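Local coordinates for protein tRNA-splicing ligase RtcB (Thermus thermophilus, PDB 2EPG) that probably joins RNA ends as a GTP-dependent, manganese-requiring ligase, sealing a 2',3'-cyclic phosphate or 3'-phosphate end to a 5'-hydroxyl end through a GMP-histidine intermediate, at residues E121-R126 and V322-R327; D132-L137 and R316-K321; V381-D386 and S407-A412; Y390-A395 and V476-P481. All blocks are in the same frame, centred on the assembly; numbering follows the deposited sequence.

Interaction 1 (E121-R126 and V322-R327)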
loop_
_atom_site.group_PDB
_atom_site.type_symbol
_atom_site.label_atom_id
_atom_site.label_comp_id
_atom_site.label_asym_id
_atom_site.label_seq_id
_atom_site.Cartn_x
_atom_site.Cartn_y
_atom_site.Cartn_z
ATOM N N GLU A 121 -0.736 3.363 -29.184
ATOM C CA GLU A 121 -1.215 3.159 -30.551
ATOM C C GLU A 121 -1.801 1.771 -30.781
ATOM O O GLU A 121 -2.776 1.617 -31.522
ATOM C CB GLU A 121 -0.083 3.402 -31.559
ATOM C CG GLU A 121 0.470 4.836 -31.594
ATOM C CD GLU A 121 1.375 5.176 -30.417
ATOM O OE1 GLU A 121 2.026 4.253 -29.883
ATOM O OE2 GLU A 121 1.449 6.364 -30.032
ATOM N N ASP A 122 -1.208 0.769 -30.141
ATOM C CA ASP A 122 -1.651 -0.613 -30.278
ATOM C C ASP A 122 -2.941 -0.896 -29.539
ATOM O O ASP A 122 -3.717 -1.764 -29.933
ATOM C CB ASP A 122 -0.594 -1.565 -29.726
ATOM C CG ASP A 122 0.726 -1.462 -30.453
ATOM O OD1 ASP A 122 1.766 -1.774 -29.821
ATOM O OD2 ASP A 122 0.725 -1.088 -31.653
ATOM N N LEU A 123 -3.178 -0.150 -28.471
ATOM C CA LEU A 123 -4.342 -0.385 -27.629
ATOM C C LEU A 123 -5.633 0.340 -27.988
ATOM O O LEU A 123 -6.711 -0.261 -27.998
ATOM C CB LEU A 123 -3.992 -0.040 -26.184
ATOM C CG LEU A 123 -5.062 -0.454 -25.188
ATOM C CD1 LEU A 123 -4.739 -1.868 -24.751
ATOM C CD2 LEU A 123 -5.085 0.477 -23.991
ATOM N N LEU A 124 -5.512 1.632 -28.256
ATOM C CA LEU A 124 -6.642 2.480 -28.569
ATOM C C LEU A 124 -7.711 1.872 -29.471
ATOM O O LEU A 124 -8.896 1.934 -29.156
ATOM C CB LEU A 124 -6.129 3.797 -29.156
ATOM C CG LEU A 124 -6.513 5.070 -28.398
ATOM C CD1 LEU A 124 -6.465 4.825 -26.900
ATOM C CD2 LEU A 124 -5.570 6.197 -28.789
ATOM N N PRO A 125 -7.316 1.266 -30.599
ATOM C CA PRO A 125 -8.366 0.693 -31.453
ATOM C C PRO A 125 -9.199 -0.452 -30.849
ATOM O O PRO A 125 -10.248 -0.813 -31.394
ATOM C CB PRO A 125 -7.606 0.296 -32.726
ATOM C CG PRO A 125 -6.191 0.087 -32.256
ATOM C CD PRO A 125 -5.988 1.175 -31.234
ATOM N N ARG A 126 -8.751 -1.007 -29.720
ATOM C CA ARG A 126 -9.485 -2.094 -29.065
ATOM C C ARG A 126 -9.909 -1.699 -27.652
ATOM O O ARG A 126 -10.277 -2.544 -26.832
ATOM C CB ARG A 126 -8.624 -3.353 -28.981
ATOM C CG ARG A 126 -7.917 -3.722 -30.270
ATOM C CD ARG A 126 -7.424 -5.147 -30.187
ATOM N NE ARG A 126 -6.241 -5.371 -31.004
ATOM C CZ ARG A 126 -5.653 -6.553 -31.134
ATOM N NH1 ARG A 126 -4.570 -6.682 -31.890
ATOM N NH2 ARG A 126 -6.152 -7.610 -30.513
ATOM N N VAL A 322 -9.461 -10.244 -26.139
ATOM C CA VAL A 322 -9.687 -9.267 -27.199
ATOM C C VAL A 322 -8.647 -9.290 -28.312
ATOM O O VAL A 322 -8.605 -8.377 -29.137
ATOM C CB VAL A 322 -9.778 -7.834 -26.653
ATOM C CG1 VAL A 322 -10.979 -7.717 -25.707
ATOM C CG2 VAL A 322 -8.484 -7.468 -25.944
ATOM N N GLY A 323 -7.795 -10.313 -28.327
ATOM C CA GLY A 323 -6.828 -10.416 -29.402
ATOM C C GLY A 323 -5.347 -10.267 -29.130
ATOM O O GLY A 323 -4.543 -10.573 -30.006
ATOM N N PHE A 324 -4.967 -9.791 -27.948
ATOM C CA PHE A 324 -3.549 -9.644 -27.657
ATOM C C PHE A 324 -3.033 -10.941 -27.063
ATOM O O PHE A 324 -3.420 -11.315 -25.952
ATOM C CB PHE A 324 -3.307 -8.499 -26.669
ATOM C CG PHE A 324 -3.698 -7.153 -27.192
ATOM C CD1 PHE A 324 -4.881 -6.552 -26.784
ATOM C CD2 PHE A 324 -2.882 -6.479 -28.087
ATOM C CE1 PHE A 324 -5.247 -5.299 -27.258
ATOM C CE2 PHE A 324 -3.234 -5.221 -28.570
ATOM C CZ PHE A 324 -4.423 -4.627 -28.154
ATOM N N THR A 325 -2.155 -11.623 -27.797
ATOM C CA THR A 325 -1.584 -12.881 -27.329
ATOM C C THR A 325 -0.608 -12.609 -26.187
ATOM O O THR A 325 -0.192 -11.474 -25.978
ATOM C CB THR A 325 -0.798 -13.597 -28.446
ATOM O OG1 THR A 325 0.284 -12.759 -28.870
ATOM C CG2 THR A 325 -1.707 -13.893 -29.648
ATOM N N PRO A 326 -0.222 -13.654 -25.442
ATOM C CA PRO A 326 0.713 -13.462 -24.337
ATOM C C PRO A 326 1.997 -12.786 -24.790
ATOM O O PRO A 326 2.565 -11.981 -24.061
ATOM C CB PRO A 326 0.943 -14.884 -23.832
ATOM C CG PRO A 326 -0.400 -15.495 -24.006
ATOM C CD PRO A 326 -0.775 -15.020 -25.416
ATOM N N ARG A 327 2.458 -13.099 -25.995
ATOM C CA ARG A 327 3.682 -12.469 -26.462
ATOM C C ARG A 327 3.416 -11.052 -26.958
ATOM O O ARG A 327 4.327 -10.239 -27.016
ATOM C CB ARG A 327 4.388 -13.336 -27.526
ATOM C CG ARG A 327 3.742 -13.436 -28.893
ATOM C CD ARG A 327 4.250 -14.703 -29.618
ATOM N NE ARG A 327 5.685 -14.930 -29.414
ATOM C CZ ARG A 327 6.336 -16.049 -29.745
ATOM N NH1 ARG A 327 7.644 -16.146 -29.512
ATOM N NH2 ARG A 327 5.692 -17.073 -30.303
#
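Arg126 and Phe324 reach toward each other until guanidinium and ring lie face to face, their planes only 14° apart. Arg126 sets its CG anti to the carbonyl carbon (chi1 -47°) and then runs extended from CG to NE, long enough to cross the gap. Arg126 CZ sits 3.9 Å from the centroid of the Phe324 ring and 17° off its normal, a cation-pi stack shifted toward the rim. At the guanidinium edge, NH2 donates to Val322 O at 2.9 Å, nearly in its own plane and on a carbonyl lone pair, which fixes the rotation of the group. Gly323 CA is 3.1 Å from the same NH2; a side chain there would collide with it, and the positive phi also calls for glycine. Phe324 has its CG anti to the carbonyl carbon; Asp122 O lies at the edge of the ring, 3.4 Å from Phe324 CZ, while Phe324 CE1 meets Leu123 CD1 at 4.3 Å. An alanine here, lacking the guanidinium that stacks on Phe324 and binds Val322 O, would probably loosen the tie between the two segments at Arg126. Gly323 is the C-prime residue of a Schellman motif ending helix 288-321, so the arginine binds a carbonyl at a helix C-terminus.

Interaction 2 (D132-L137 and R316-K321)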
loop_
_atom_site.group_PDB
_atom_site.type_symbol
_atom_site.label_atom_id
_atom_site.label_comp_id
_atom_site.label_asym_id
_atom_site.label_seq_id
_atom_site.Cartn_x
_atom_site.Cartn_y
_atom_site.Cartn_z
ATOM N N ASP A 132 -14.830 -3.856 -21.954
ATOM C CA ASP A 132 -15.886 -4.856 -21.797
ATOM C C ASP A 132 -15.346 -6.185 -21.285
ATOM O O ASP A 132 -15.978 -6.841 -20.457
ATOM C CB ASP A 132 -16.597 -5.100 -23.135
ATOM C CG ASP A 132 -17.324 -3.876 -23.639
ATOM O OD1 ASP A 132 -17.592 -3.825 -24.853
ATOM O OD2 ASP A 132 -17.638 -2.975 -22.829
ATOM N N ALA A 133 -14.189 -6.596 -21.786
ATOM C CA ALA A 133 -13.612 -7.858 -21.347
ATOM C C ALA A 133 -13.165 -7.759 -19.884
ATOM O O ALA A 133 -13.321 -8.713 -19.126
ATOM C CB ALA A 133 -12.438 -8.244 -22.246
ATOM N N LEU A 134 -12.628 -6.604 -19.485
ATOM C CA LEU A 134 -12.170 -6.415 -18.109
ATOM C C LEU A 134 -13.343 -6.423 -17.122
ATOM O O LEU A 134 -13.258 -7.018 -16.040
ATOM C CB LEU A 134 -11.379 -5.099 -17.978
ATOM C CG LEU A 134 -9.948 -5.167 -18.529
ATOM C CD1 LEU A 134 -9.320 -3.785 -18.558
ATOM C CD2 LEU A 134 -9.122 -6.116 -17.675
ATOM N N TYR A 135 -14.429 -5.755 -17.500
ATOM C CA TYR A 135 -15.620 -5.685 -16.662
ATOM C C TYR A 135 -16.264 -7.064 -16.509
ATOM O O TYR A 135 -16.871 -7.367 -15.490
ATOM C CB TYR A 135 -16.648 -4.728 -17.268
ATOM C CG TYR A 135 -17.886 -4.643 -16.422
ATOM C CD1 TYR A 135 -17.842 -4.048 -15.159
ATOM C CD2 TYR A 135 -19.080 -5.239 -16.832
ATOM C CE1 TYR A 135 -18.950 -4.055 -14.316
ATOM C CE2 TYR A 135 -20.202 -5.255 -15.989
ATOM C CZ TYR A 135 -20.123 -4.661 -14.733
ATOM O OH TYR A 135 -21.204 -4.696 -13.879
ATOM N N ARG A 136 -16.115 -7.899 -17.528
ATOM C CA ARG A 136 -16.692 -9.232 -17.526
ATOM C C ARG A 136 -15.804 -10.268 -16.827
ATOM O O ARG A 136 -16.299 -11.107 -16.075
ATOM C CB ARG A 136 -16.945 -9.668 -18.970
ATOM C CG ARG A 136 -17.795 -10.911 -19.125
ATOM C CD ARG A 136 -17.869 -11.321 -20.590
ATOM N NE ARG A 136 -16.597 -11.861 -21.072
ATOM C CZ ARG A 136 -15.895 -11.359 -22.089
ATOM N NH1 ARG A 136 -14.749 -11.934 -22.445
ATOM N NH2 ARG A 136 -16.326 -10.286 -22.751
ATOM N N LEU A 137 -14.496 -10.209 -17.072
ATOM C CA LEU A 137 -13.566 -11.163 -16.472
ATOM C C LEU A 137 -13.097 -10.805 -15.060
ATOM O O LEU A 137 -12.492 -11.635 -14.378
ATOM C CB LEU A 137 -12.361 -11.368 -17.394
ATOM C CG LEU A 137 -12.783 -11.836 -18.788
ATOM C CD1 LEU A 137 -11.556 -12.146 -19.641
ATOM C CD2 LEU A 137 -13.664 -13.076 -18.650
ATOM N N ARG A 316 -4.790 -10.468 -17.554
ATOM C CA ARG A 316 -4.128 -11.082 -18.684
ATOM C C ARG A 316 -5.182 -11.772 -19.553
ATOM O O ARG A 316 -5.133 -11.659 -20.775
ATOM C CB ARG A 316 -3.071 -12.079 -18.202
ATOM C CG ARG A 316 -1.843 -11.388 -17.605
ATOM C CD ARG A 316 -0.937 -12.325 -16.831
ATOM N NE ARG A 316 0.274 -11.634 -16.375
ATOM C CZ ARG A 316 0.977 -12.004 -15.317
ATOM N NH1 ARG A 316 2.066 -11.328 -14.965
ATOM N NH2 ARG A 316 0.583 -13.051 -14.597
ATOM N N GLU A 317 -6.150 -12.452 -18.929
ATOM C CA GLU A 317 -7.196 -13.148 -19.684
ATOM C C GLU A 317 -8.034 -12.177 -20.503
ATOM O O GLU A 317 -8.487 -12.502 -21.598
ATOM C CB GLU A 317 -8.112 -13.949 -18.757
ATOM C CG GLU A 317 -7.397 -15.048 -17.977
ATOM C CD GLU A 317 -8.353 -15.891 -17.136
ATOM O OE1 GLU A 317 -9.342 -15.323 -16.615
ATOM O OE2 GLU A 317 -8.101 -17.110 -16.988
ATOM N N ALA A 318 -8.238 -10.979 -19.981
ATOM C CA ALA A 318 -9.012 -9.996 -20.712
ATOM C C ALA A 318 -8.249 -9.492 -21.940
ATOM O O ALA A 318 -8.839 -9.320 -23.003
ATOM C CB ALA A 318 -9.381 -8.835 -19.800
ATOM N N PHE A 319 -6.942 -9.266 -21.819
ATOM C CA PHE A 319 -6.186 -8.777 -22.974
ATOM C C PHE A 319 -6.214 -9.827 -24.075
ATOM O O PHE A 319 -6.457 -9.518 -25.241
ATOM C CB PHE A 319 -4.734 -8.458 -22.596
ATOM C CG PHE A 319 -4.538 -7.070 -22.029
ATOM C CD1 PHE A 319 -3.819 -6.113 -22.738
ATOM C CD2 PHE A 319 -5.061 -6.723 -20.786
ATOM C CE1 PHE A 319 -3.615 -4.818 -22.216
ATOM C CE2 PHE A 319 -4.867 -5.437 -20.258
ATOM C CZ PHE A 319 -4.144 -4.487 -20.975
ATOM N N GLU A 320 -5.986 -11.075 -23.690
ATOM C CA GLU A 320 -5.985 -12.176 -24.636
ATOM C C GLU A 320 -7.363 -12.380 -25.295
ATOM O O GLU A 320 -7.454 -12.646 -26.487
ATOM C CB GLU A 320 -5.527 -13.447 -23.923
ATOM C CG GLU A 320 -4.057 -13.438 -23.602
ATOM C CD GLU A 320 -3.693 -14.351 -22.455
ATOM O OE1 GLU A 320 -4.519 -15.220 -22.107
ATOM O OE2 GLU A 320 -2.574 -14.198 -21.905
ATOM N N LYS A 321 -8.428 -12.239 -24.514
ATOM C CA LYS A 321 -9.781 -12.405 -25.027
ATOM C C LYS A 321 -10.058 -11.433 -26.183
ATOM O O LYS A 321 -10.793 -11.760 -27.114
ATOM C CB LYS A 321 -10.790 -12.186 -23.889
ATOM C CG LYS A 321 -12.162 -12.814 -24.101
ATOM C CD LYS A 321 -12.976 -12.030 -25.104
ATOM C CE LYS A 321 -14.353 -12.643 -25.314
ATOM N NZ LYS A 321 -15.118 -11.911 -26.373
#
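Leu137 enters the groove between the helices with CG anti to the carbonyl carbon (chi1 -57°) and an extended second torsion. Its CB points at the other helix and CG carries the branch across; CD1 then does the touching, lying 3.5 Å from Ala318 CA and also meeting Glu317 C and, more loosely, Lys321 CB. One methyl thus rests on the backbone of the facing helix, tight against the CA of Ala318. Helices 127-137 and 288-321 pack here with their local axes 8.6 Å apart and running at 138°, an obliquely antiparallel pair whose close approach rests on small residues. Ala133 and Ala318 face each other, CB to CB at 4.0 Å, and alanine suits both positions because it lets the backbones come near. Leu134, from the flank, sets CD2 against Ala318 CB at 3.5 Å, another tight pair; its side chain also touches Leu217 and Val219 of strand 216-225, where Leu217 is a predicted GMP-binding residue. Toward solvent, Arg136 bends at chi3 and crosses the Lys321 chain at about a right angle, bringing Arg136 NH1 3.0 Å from Lys321 CE. This is contact through the aliphatic part of the lysine, and the two cations stay close, Arg136 NH1 to Lys321 NZ 3.9 Å, so some mutual repulsion is likely.

Interaction 3 (V381-D386 and S407-A412)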
loop_
_atom_site.group_PDB
_atom_site.type_symbol
_atom_site.label_atom_id
_atom_site.label_comp_id
_atom_site.label_asym_id
_atom_site.label_seq_id
_atom_site.Cartn_x
_atom_site.Cartn_y
_atom_site.Cartn_z
ATOM N N VAL A 381 8.000 2.518 -6.175
ATOM C CA VAL A 381 7.003 3.017 -5.239
ATOM C C VAL A 381 5.856 3.416 -6.142
ATOM O O VAL A 381 6.007 4.287 -7.007
ATOM C CB VAL A 381 7.498 4.254 -4.461
ATOM C CG1 VAL A 381 6.345 4.846 -3.633
ATOM C CG2 VAL A 381 8.649 3.866 -3.547
ATOM N N LEU A 382 4.713 2.771 -5.941
ATOM C CA LEU A 382 3.540 3.006 -6.777
ATOM C C LEU A 382 2.606 3.971 -6.078
ATOM O O LEU A 382 2.092 3.687 -4.997
ATOM C CB LEU A 382 2.837 1.666 -7.053
ATOM C CG LEU A 382 3.803 0.564 -7.528
ATOM C CD1 LEU A 382 3.072 -0.771 -7.729
ATOM C CD2 LEU A 382 4.479 1.018 -8.819
ATOM N N VAL A 383 2.401 5.125 -6.697
ATOM C CA VAL A 383 1.554 6.160 -6.133
ATOM C C VAL A 383 0.338 6.362 -7.025
ATOM O O VAL A 383 0.376 7.114 -8.000
ATOM C CB VAL A 383 2.348 7.484 -5.999
ATOM C CG1 VAL A 383 1.463 8.593 -5.467
ATOM C CG2 VAL A 383 3.518 7.280 -5.060
ATOM N N PRO A 384 -0.769 5.687 -6.700
ATOM C CA PRO A 384 -1.974 5.831 -7.510
ATOM C C PRO A 384 -2.646 7.166 -7.172
ATOM O O PRO A 384 -2.553 7.654 -6.039
ATOM C CB PRO A 384 -2.805 4.638 -7.064
ATOM C CG PRO A 384 -2.524 4.611 -5.579
ATOM C CD PRO A 384 -1.023 4.847 -5.514
ATOM N N GLY A 385 -3.282 7.785 -8.154
ATOM C CA GLY A 385 -3.985 9.021 -7.868
ATOM C C GLY A 385 -5.416 8.580 -7.639
ATOM O O GLY A 385 -5.666 7.402 -7.360
ATOM N N ASP A 386 -6.367 9.493 -7.733
ATOM C CA ASP A 386 -7.754 9.080 -7.580
ATOM C C ASP A 386 -8.095 8.461 -8.923
ATOM O O ASP A 386 -7.286 8.511 -9.854
ATOM C CB ASP A 386 -8.648 10.282 -7.315
ATOM C CG ASP A 386 -8.135 11.131 -6.182
ATOM O OD1 ASP A 386 -7.029 11.704 -6.337
ATOM O OD2 ASP A 386 -8.821 11.214 -5.139
ATOM N N SER A 407 10.724 4.539 4.158
ATOM C CA SER A 407 9.320 4.719 3.813
ATOM C C SER A 407 9.065 5.904 2.881
ATOM O O SER A 407 9.811 6.874 2.883
ATOM C CB SER A 407 8.508 4.938 5.086
ATOM O OG SER A 407 8.662 3.850 5.978
ATOM N N SER A 408 7.997 5.824 2.095
ATOM C CA SER A 408 7.648 6.916 1.225
ATOM C C SER A 408 6.137 7.147 1.227
ATOM O O SER A 408 5.422 6.615 2.073
ATOM C CB SER A 408 8.171 6.667 -0.191
ATOM O OG SER A 408 8.167 7.883 -0.919
ATOM N N CYS A 409 5.640 7.932 0.282
ATOM C CA CYS A 409 4.215 8.239 0.267
ATOM C C CYS A 409 3.411 7.195 -0.488
ATOM O O CYS A 409 3.965 6.334 -1.178
ATOM C CB CYS A 409 3.978 9.609 -0.368
ATOM S SG CYS A 409 4.205 9.584 -2.169
ATOM N N HIS A 410 2.096 7.275 -0.365
ATOM C CA HIS A 410 1.251 6.330 -1.072
ATOM C C HIS A 410 0.261 7.043 -1.990
ATOM O O HIS A 410 -0.177 6.483 -2.980
ATOM C CB HIS A 410 0.493 5.459 -0.076
ATOM C CG HIS A 410 -0.835 6.015 0.319
ATOM N ND1 HIS A 410 -2.024 5.420 -0.045
ATOM C CD2 HIS A 410 -1.166 7.112 1.043
ATOM C CE1 HIS A 410 -3.032 6.125 0.443
ATOM N NE2 HIS A 410 -2.538 7.157 1.107
ATOM N N GLY A 411 -0.099 8.275 -1.656
ATOM C CA GLY A 411 -1.056 8.997 -2.479
ATOM C C GLY A 411 -0.492 10.203 -3.202
ATOM O O GLY A 411 0.563 10.722 -2.837
ATOM N N ALA A 412 -1.207 10.655 -4.229
ATOM C CA ALA A 412 -0.782 11.805 -5.024
ATOM C C ALA A 412 -1.621 13.058 -4.761
ATOM O O ALA A 412 -1.175 14.181 -5.011
ATOM C CB ALA A 412 -0.828 11.451 -6.515
#
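Two chain stretches of the predicted GMP-binding site of an RtcB ligase run side by side here, their directions 21° apart. They meet through side-chain packing and backbone edges. Strand 407-408 opens the second segment, and Ser408 is its first residue to touch: CB rests against Val381 CG1, while OG is satisfied by Ile472 O. Cys409 follows with SG in the crowded position between backbone N and carbonyl carbon (chi1 74°), which sets the sulfur 3.8 Å from Val383 CG2; the thiol behaves as an apolar group here, with Val463 and Val467 of helix 462-470 also beside it. Its carbonyl O lies near Val381 CG1 and accepts from Thr360 OG1.

His410, predicted to carry the GMP during catalysis, turns its CB away from segment 381-386. Its ring is instead held by a hydrogen bond between ND1 and His339 ND1, which is likely to restrain the ring's rotation. The backbone serves the contact, since His410 O lies 3.6 Å from Val383 CA. Gly411 follows in an extended conformation, with its carbonyl carbon 3.4 Å from Val383 CG1, the methyl anti to the backbone N (chi1 178°). Ala412 is small enough to fit its CB against that same methyl at 3.8 Å, and the CB also lies 4.2 Å from Gly385 CA. Pro384, the residue after Val383, brings its ring carbon CD to 3.1 Å from His410 O.

Interaction 4 (Y390-A395 and V476-P481)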
loop_
_atom_site.group_PDB
_atom_site.type_symbol
_atom_site.label_atom_id
_atom_site.label_comp_id
_atom_site.label_asym_id
_atom_site.label_seq_id
_atom_site.Cartn_x
_atom_site.Cartn_y
_atom_site.Cartn_z
ATOM N N TYR A 390 -3.820 11.153 -12.502
ATOM C CA TYR A 390 -2.474 10.645 -12.747
ATOM C C TYR A 390 -1.974 9.713 -11.652
ATOM O O TYR A 390 -2.316 9.864 -10.476
ATOM C CB TYR A 390 -1.455 11.773 -12.822
ATOM C CG TYR A 390 -1.558 12.671 -14.020
ATOM C CD1 TYR A 390 -1.781 14.044 -13.865
ATOM C CD2 TYR A 390 -1.397 12.166 -15.306
ATOM C CE1 TYR A 390 -1.839 14.886 -14.964
ATOM C CE2 TYR A 390 -1.453 13.002 -16.414
ATOM C CZ TYR A 390 -1.674 14.359 -16.232
ATOM O OH TYR A 390 -1.720 15.186 -17.325
ATOM N N SER A 391 -1.144 8.760 -12.052
ATOM C CA SER A 391 -0.507 7.848 -11.114
ATOM C C SER A 391 0.975 8.100 -11.322
ATOM O O SER A 391 1.377 8.565 -12.389
ATOM C CB SER A 391 -0.842 6.400 -11.439
ATOM O OG SER A 391 -2.103 6.070 -10.895
ATOM N N TYR A 392 1.790 7.815 -10.318
ATOM C CA TYR A 392 3.224 8.026 -10.475
ATOM C C TYR A 392 4.003 6.789 -10.035
ATOM O O TYR A 392 3.514 5.964 -9.260
ATOM C CB TYR A 392 3.701 9.233 -9.649
ATOM C CG TYR A 392 3.052 10.569 -10.009
ATOM C CD1 TYR A 392 1.752 10.881 -9.595
ATOM C CD2 TYR A 392 3.728 11.507 -10.785
ATOM C CE1 TYR A 392 1.149 12.082 -9.949
ATOM C CE2 TYR A 392 3.128 12.716 -11.140
ATOM C CZ TYR A 392 1.844 12.989 -10.720
ATOM O OH TYR A 392 1.261 14.177 -11.087
ATOM N N VAL A 393 5.207 6.650 -10.567
ATOM C CA VAL A 393 6.087 5.567 -10.185
ATOM C C VAL A 393 7.326 6.302 -9.663
ATOM O O VAL A 393 7.904 7.137 -10.376
ATOM C CB VAL A 393 6.495 4.688 -11.385
ATOM C CG1 VAL A 393 7.484 3.632 -10.918
ATOM C CG2 VAL A 393 5.250 4.029 -12.016
ATOM N N LEU A 394 7.692 6.031 -8.411
ATOM C CA LEU A 394 8.865 6.638 -7.809
ATOM C C LEU A 394 9.822 5.491 -7.535
ATOM O O LEU A 394 9.516 4.342 -7.843
ATOM C CB LEU A 394 8.497 7.328 -6.485
ATOM C CG LEU A 394 7.244 8.220 -6.509
ATOM C CD1 LEU A 394 6.973 8.787 -5.109
ATOM C CD2 LEU A 394 7.422 9.345 -7.508
ATOM N N ALA A 395 10.986 5.805 -6.978
ATOM C CA ALA A 395 11.957 4.786 -6.607
ATOM C C ALA A 395 12.410 5.114 -5.186
ATOM O O ALA A 395 12.526 6.290 -4.828
ATOM C CB ALA A 395 13.150 4.789 -7.567
ATOM N N VAL A 476 10.053 8.699 -11.180
ATOM C CA VAL A 476 10.476 7.879 -12.297
ATOM C C VAL A 476 9.554 8.072 -13.485
ATOM O O VAL A 476 10.018 8.323 -14.593
ATOM C CB VAL A 476 10.511 6.391 -11.920
ATOM C CG1 VAL A 476 10.943 5.568 -13.134
ATOM C CG2 VAL A 476 11.454 6.189 -10.731
ATOM N N ALA A 477 8.246 7.957 -13.268
ATOM C CA ALA A 477 7.309 8.142 -14.376
ATOM C C ALA A 477 5.924 8.535 -13.926
ATOM O O ALA A 477 5.594 8.448 -12.742
ATOM C CB ALA A 477 7.235 6.863 -15.234
ATOM N N ARG A 478 5.121 8.987 -14.887
ATOM C CA ARG A 478 3.745 9.375 -14.630
ATOM C C ARG A 478 2.883 8.571 -15.576
ATOM O O ARG A 478 3.255 8.358 -16.729
ATOM C CB ARG A 478 3.510 10.870 -14.862
ATOM C CG ARG A 478 2.097 11.282 -14.479
ATOM C CD ARG A 478 1.891 12.788 -14.575
ATOM N NE ARG A 478 1.892 13.259 -15.954
ATOM C CZ ARG A 478 2.012 14.534 -16.299
ATOM N NH1 ARG A 478 2.000 14.887 -17.575
ATOM N NH2 ARG A 478 2.163 15.456 -15.360
ATOM N N LEU A 479 1.728 8.146 -15.070
ATOM C CA LEU A 479 0.782 7.313 -15.792
ATOM C C LEU A 479 -0.579 8.006 -15.938
ATOM O O LEU A 479 -1.123 8.527 -14.964
ATOM C CB LEU A 479 0.584 5.997 -15.020
ATOM C CG LEU A 479 1.641 4.884 -14.935
ATOM C CD1 LEU A 479 2.991 5.344 -15.406
ATOM C CD2 LEU A 479 1.677 4.341 -13.507
ATOM N N ARG A 480 -1.130 7.988 -17.148
ATOM C CA ARG A 480 -2.433 8.593 -17.402
ATOM C C ARG A 480 -3.442 7.473 -17.694
ATOM O O ARG A 480 -3.174 6.568 -18.484
ATOM C CB ARG A 480 -2.323 9.564 -18.580
ATOM C CG ARG A 480 -3.581 10.374 -18.821
ATOM C CD ARG A 480 -3.312 11.613 -19.666
ATOM N NE ARG A 480 -4.510 12.441 -19.724
ATOM C CZ ARG A 480 -5.617 12.099 -20.375
ATOM N NH1 ARG A 480 -6.671 12.906 -20.366
ATOM N NH2 ARG A 480 -5.664 10.958 -21.061
ATOM N N PRO A 481 -4.615 7.512 -17.048
ATOM C CA PRO A 481 -5.645 6.484 -17.254
ATOM C C PRO A 481 -6.407 6.578 -18.571
ATOM O O PRO A 481 -6.630 7.670 -19.090
ATOM C CB PRO A 481 -6.567 6.681 -16.057
ATOM C CG PRO A 481 -6.515 8.161 -15.852
ATOM C CD PRO A 481 -5.046 8.496 -16.035
#
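Val393 CG2 and Leu479 CD2 meet at 3.9 Å on the sheet face that Ser391 and Ala477 share. The beta-branched valine suits an extended strand and presents CG2 to the leucine, whereas Ala477 opposite is small and adds just a methyl. Toward one end, Val476 CG2 packs on Ala395 CB, and helix 228-234 covers this region through Phe234, Ala230 and Ala231. Between the strands the backbone is knitted by an antiparallel ladder. Ser391 and Leu479 form a hydrogen-bonded pair with both bonds made, Leu479 N to Ser391 O being 2.7 Å. Val393 N donates to Ala477 O, and Val393 O in turn accepts from both Val476 N and Ala477 N, at 2.8 and 3.0 Å.

On the other face Arg478, CG anti to the backbone N (chi1 -175°), lies beside Tyr392 and makes a CH-pi contact over that ring, Arg478 CG being 4.2 Å from its centroid. A bend at chi3 (70°) then lays the guanidinium flat on Tyr390, planes 16° apart, with Arg478 CZ 3.9 Å from the centroid of the Tyr390 ring and Arg478 CD in a second CH-pi contact above it. An aromatic suits this place because its face takes both the aliphatic chain and the cation. NE is salt-bridged to Asp223, so the group is held by both the ring face and the carboxylate. A serine in place of Tyr390 would probably leave the Arg478 guanidinium less firmly oriented, without its stacking surface. Two residues, Val476 and Ala477, opposite the single Val393 make a classic beta bulge in an antiparallel pair, whose Ser391 belongs to the predicted GMP site.

Interactions 1 and 2 are neighbours, their centres about 11 Å apart: Phe324 N is probably hydrogen-bonded to Phe319 O (3.1 Å), and Val322 CG1 packs on Ala133 CB. Together they join the helices 120-123 and 127-137 to the end of helix 288-321 and the turn after it. Interactions 3 and 4 form a second group, about 9 Å between centres, where strands 380-383 and 391-395 pair, Val383 O to Tyr392 N being 2.8 Å. Interaction 3 holds His410, the predicted catalytic residue, and interaction 4 adds Ser391 of the predicted GMP site. Interaction 1 lies about 28 Å from interaction 3, centre to centre, and interaction 2 about 26 Å, yet the Leu134 side chain of interaction 2 comes within about 4 Å of that of Leu217, a predicted GMP-binding residue.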